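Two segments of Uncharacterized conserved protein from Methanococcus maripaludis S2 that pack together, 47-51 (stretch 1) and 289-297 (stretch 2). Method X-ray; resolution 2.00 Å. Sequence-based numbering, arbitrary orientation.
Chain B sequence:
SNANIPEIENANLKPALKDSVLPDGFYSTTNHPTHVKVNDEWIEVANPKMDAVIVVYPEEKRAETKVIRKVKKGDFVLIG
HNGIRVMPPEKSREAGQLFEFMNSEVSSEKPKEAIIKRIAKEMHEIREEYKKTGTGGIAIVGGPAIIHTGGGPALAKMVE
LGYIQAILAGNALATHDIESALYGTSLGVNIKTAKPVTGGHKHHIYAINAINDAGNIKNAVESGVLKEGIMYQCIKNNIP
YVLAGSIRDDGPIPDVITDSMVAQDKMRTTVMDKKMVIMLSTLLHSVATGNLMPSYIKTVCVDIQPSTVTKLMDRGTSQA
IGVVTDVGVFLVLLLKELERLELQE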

# COMPACT_ATOMS: atom_id res chain seq x y z
N ASN B 47 -21.55 -18.61 22.51
CA ASN B 47 -21.30 -17.98 21.19
C ASN B 47 -20.56 -16.63 21.28
O ASN B 47 -21.07 -15.62 20.79
N PRO B 48 -19.37 -16.62 21.89
CA PRO B 48 -18.65 -15.37 22.08
C PRO B 48 -18.48 -14.63 20.73
O PRO B 48 -18.23 -15.28 19.73
N LYS B 49 -18.66 -13.31 20.74
CA LYS B 49 -18.70 -12.47 19.52
C LYS B 49 -18.69 -11.04 20.04
O LYS B 49 -19.40 -10.74 21.00
N MSE B 50 -17.91 -10.15 19.40
CA MSE B 50 -17.70 -8.79 19.90
C MSE B 50 -18.87 -7.86 19.62
O MSE B 50 -19.70 -8.15 18.74
N ASP B 51 -18.92 -6.72 20.31
CA ASP B 51 -19.87 -5.65 19.96
C ASP B 51 -21.32 -6.15 20.01
O ASP B 51 -22.18 -5.75 19.21
N THR B 289 -16.33 -11.36 8.78
CA THR B 289 -16.19 -12.66 9.45
C THR B 289 -15.49 -12.52 10.80
O THR B 289 -15.90 -13.11 11.79
N GLY B 290 -14.41 -11.74 10.84
CA GLY B 290 -13.74 -11.54 12.10
C GLY B 290 -14.68 -10.97 13.16
O GLY B 290 -14.60 -11.35 14.35
N ASN B 291 -15.55 -10.06 12.75
CA ASN B 291 -16.54 -9.45 13.66
C ASN B 291 -17.48 -10.49 14.30
O ASN B 291 -18.03 -10.26 15.38
N LEU B 292 -17.62 -11.65 13.64
CA LEU B 292 -18.52 -12.72 14.07
C LEU B 292 -17.83 -13.83 14.83
O LEU B 292 -18.50 -14.74 15.33
N MSE B 293 -16.51 -13.76 14.93
CA MSE B 293 -15.71 -14.88 15.45
C MSE B 293 -15.19 -14.68 16.86
O MSE B 293 -14.72 -13.61 17.20
N PRO B 294 -15.20 -15.75 17.67
CA PRO B 294 -14.49 -15.68 18.95
C PRO B 294 -12.97 -15.76 18.74
O PRO B 294 -12.51 -16.28 17.71
N SER B 295 -12.21 -15.25 19.70
CA SER B 295 -10.75 -15.17 19.59
C SER B 295 -10.01 -16.51 19.60
O SER B 295 -8.83 -16.57 19.22
N TYR B 296 -10.68 -17.59 20.05
CA TYR B 296 -9.99 -18.88 20.13
C TYR B 296 -9.88 -19.63 18.80
O TYR B 296 -9.18 -20.62 18.72
N ILE B 297 -10.55 -19.17 17.75
CA ILE B 297 -10.45 -19.83 16.45
C ILE B 297 -9.18 -19.30 15.77
O ILE B 297 -8.97 -18.09 15.70

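Which side chain anchors the polar side of the contact? Lys 49 does, although its CA-to-CB bond points only sideways to stretch 2. Chi1 is t, chi2 lies between wells at -112°, chi3 is t and chi4 is m, and together these angles bring the ammonium group to the carbonyl of Asn 291, with a hydrogen bond of 2.8 Å from Lys 49 NZ to Asn 291 O. The same nitrogen also donates to the backbone of its own neighbour, with Lys 49 NZ 2.8 Å from Met 50 O. One amine thus ties the two stretches together, and the off-well chi2 accompanies this double engagement. Along the way the aliphatic part of the chain lies against Leu 292: Lys 49 CG is 3.8 Å from Leu 292 CA, and Lys 49 CE is 3.9 Å from Leu 292 CD2. Leu 292, with chi1 m and chi2 t, starts away from stretch 1, but its end comes nearer to meet the lysine.

How does Met 50, a selenomethionine, reach stretch 2? Its CA-to-CB bond is also sideways, and chi1 p, chi2 t and chi3 p carry the terminal methyl to 3.9 Å between Met 50 CE and Gly 290 O. Met 50 CG lies 3.7 Å from Asn 291 O, while the selenium packs near the asparagine side chain, Met 50 SE to Asn 291 OD1 being 4.0 Å. Asn 291 holds chi1 m and chi2 -7°, and its ND2 is hydrogen-bonded elsewhere in the structure.

What fills the apolar end? Pro 48 points toward stretch 2, its ring puckered C-gamma endo, and places CG against two residues. Pro 48 CG is 3.7 Å from Pro 294 CB and 3.8 Å from Tyr 296 CE2. Pro 294 has the same pucker and opens the type I turn that carries Tyr 296. The tyrosine starts sideways, but chi1 p and chi2 71° bring its ring close enough to meet the proline obliquely.

Where do waters complete the packing? Water 1 donates to Leu 292 O at 2.8 Å and, more weakly, to Pro 48 O at 3.4 Å, bridging carbonyls that are themselves 4.4 Å apart, Pro 48 O to Leu 292 O. Water 2 accepts from Met 50 N at 2.9 Å and lies 2.7 Å from Met 293 O and 2.9 Å from Asn 291 O, so it links backbone polar atoms where the stretches make no direct backbone hydrogen bond.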

# COMPACT_ATOMS: atom_id res chain seq x y z
CB ASN B 47 -22.63 -17.79 20.41
CG ASN B 47 -23.43 -19.09 20.27
OD1 ASN B 47 -22.88 -20.16 19.99
ND2 ASN B 47 -24.75 -18.98 20.43
CB PRO B 48 -17.30 -15.80 22.67
CG PRO B 48 -17.23 -17.27 22.57
CD PRO B 48 -18.63 -17.78 22.43
CB LYS B 49 -19.98 -12.75 18.72
CG LYS B 49 -20.17 -11.92 17.41
CD LYS B 49 -21.34 -10.93 17.53
CE LYS B 49 -21.51 -10.04 16.30
NZ LYS B 49 -20.42 -9.01 16.17
CB MSE B 50 -16.44 -8.19 19.23
CG MSE B 50 -16.66 -7.85 17.77
SE MSE B 50 -15.03 -6.97 17.03
CE MSE B 50 -13.87 -8.54 16.97
CB ASP B 51 -19.53 -5.07 18.55
CG ASP B 51 -18.18 -4.38 18.50
OD1 ASP B 51 -17.61 -4.03 19.57
OD2 ASP B 51 -17.69 -4.16 17.37
CB THR B 289 -15.50 -13.71 8.54
OG1 THR B 289 -16.24 -13.78 7.32
CG2 THR B 289 -15.52 -15.08 9.18
CB ASN B 291 -17.40 -8.45 12.90
CG ASN B 291 -16.68 -7.11 12.61
OD1 ASN B 291 -15.52 -6.83 13.08
ND2 ASN B 291 -17.37 -6.27 11.83
CB LEU B 292 -19.19 -13.37 12.84
CG LEU B 292 -19.98 -12.41 11.98
CD1 LEU B 292 -20.49 -13.14 10.73
CD2 LEU B 292 -21.14 -11.79 12.81
CB MSE B 293 -14.47 -15.06 14.55
CG MSE B 293 -14.78 -15.72 13.21
SE MSE B 293 -13.09 -15.59 12.15
CE MSE B 293 -11.95 -16.63 13.33
CB PRO B 294 -15.00 -16.93 19.69
CG PRO B 294 -15.35 -17.87 18.67
CD PRO B 294 -15.86 -17.06 17.48
CB SER B 295 -10.19 -14.29 20.70
OG SER B 295 -10.54 -14.85 21.97
CB TYR B 296 -10.59 -19.79 21.23
CG TYR B 296 -12.08 -20.01 21.15
CD1 TYR B 296 -12.65 -20.79 20.13
CD2 TYR B 296 -12.92 -19.45 22.11
CE1 TYR B 296 -14.02 -20.99 20.06
CE2 TYR B 296 -14.30 -19.65 22.05
CZ TYR B 296 -14.84 -20.41 21.04
OH TYR B 296 -16.20 -20.61 20.99
CB ILE B 297 -11.69 -19.57 15.58
CG1 ILE B 297 -12.97 -19.98 16.32
CG2 ILE B 297 -11.57 -20.29 14.19
CD1 ILE B 297 -14.24 -19.74 15.50
O HOH W 1 -20.31 -15.97 17.07
O HOH W 2 -16.17 -11.34 17.39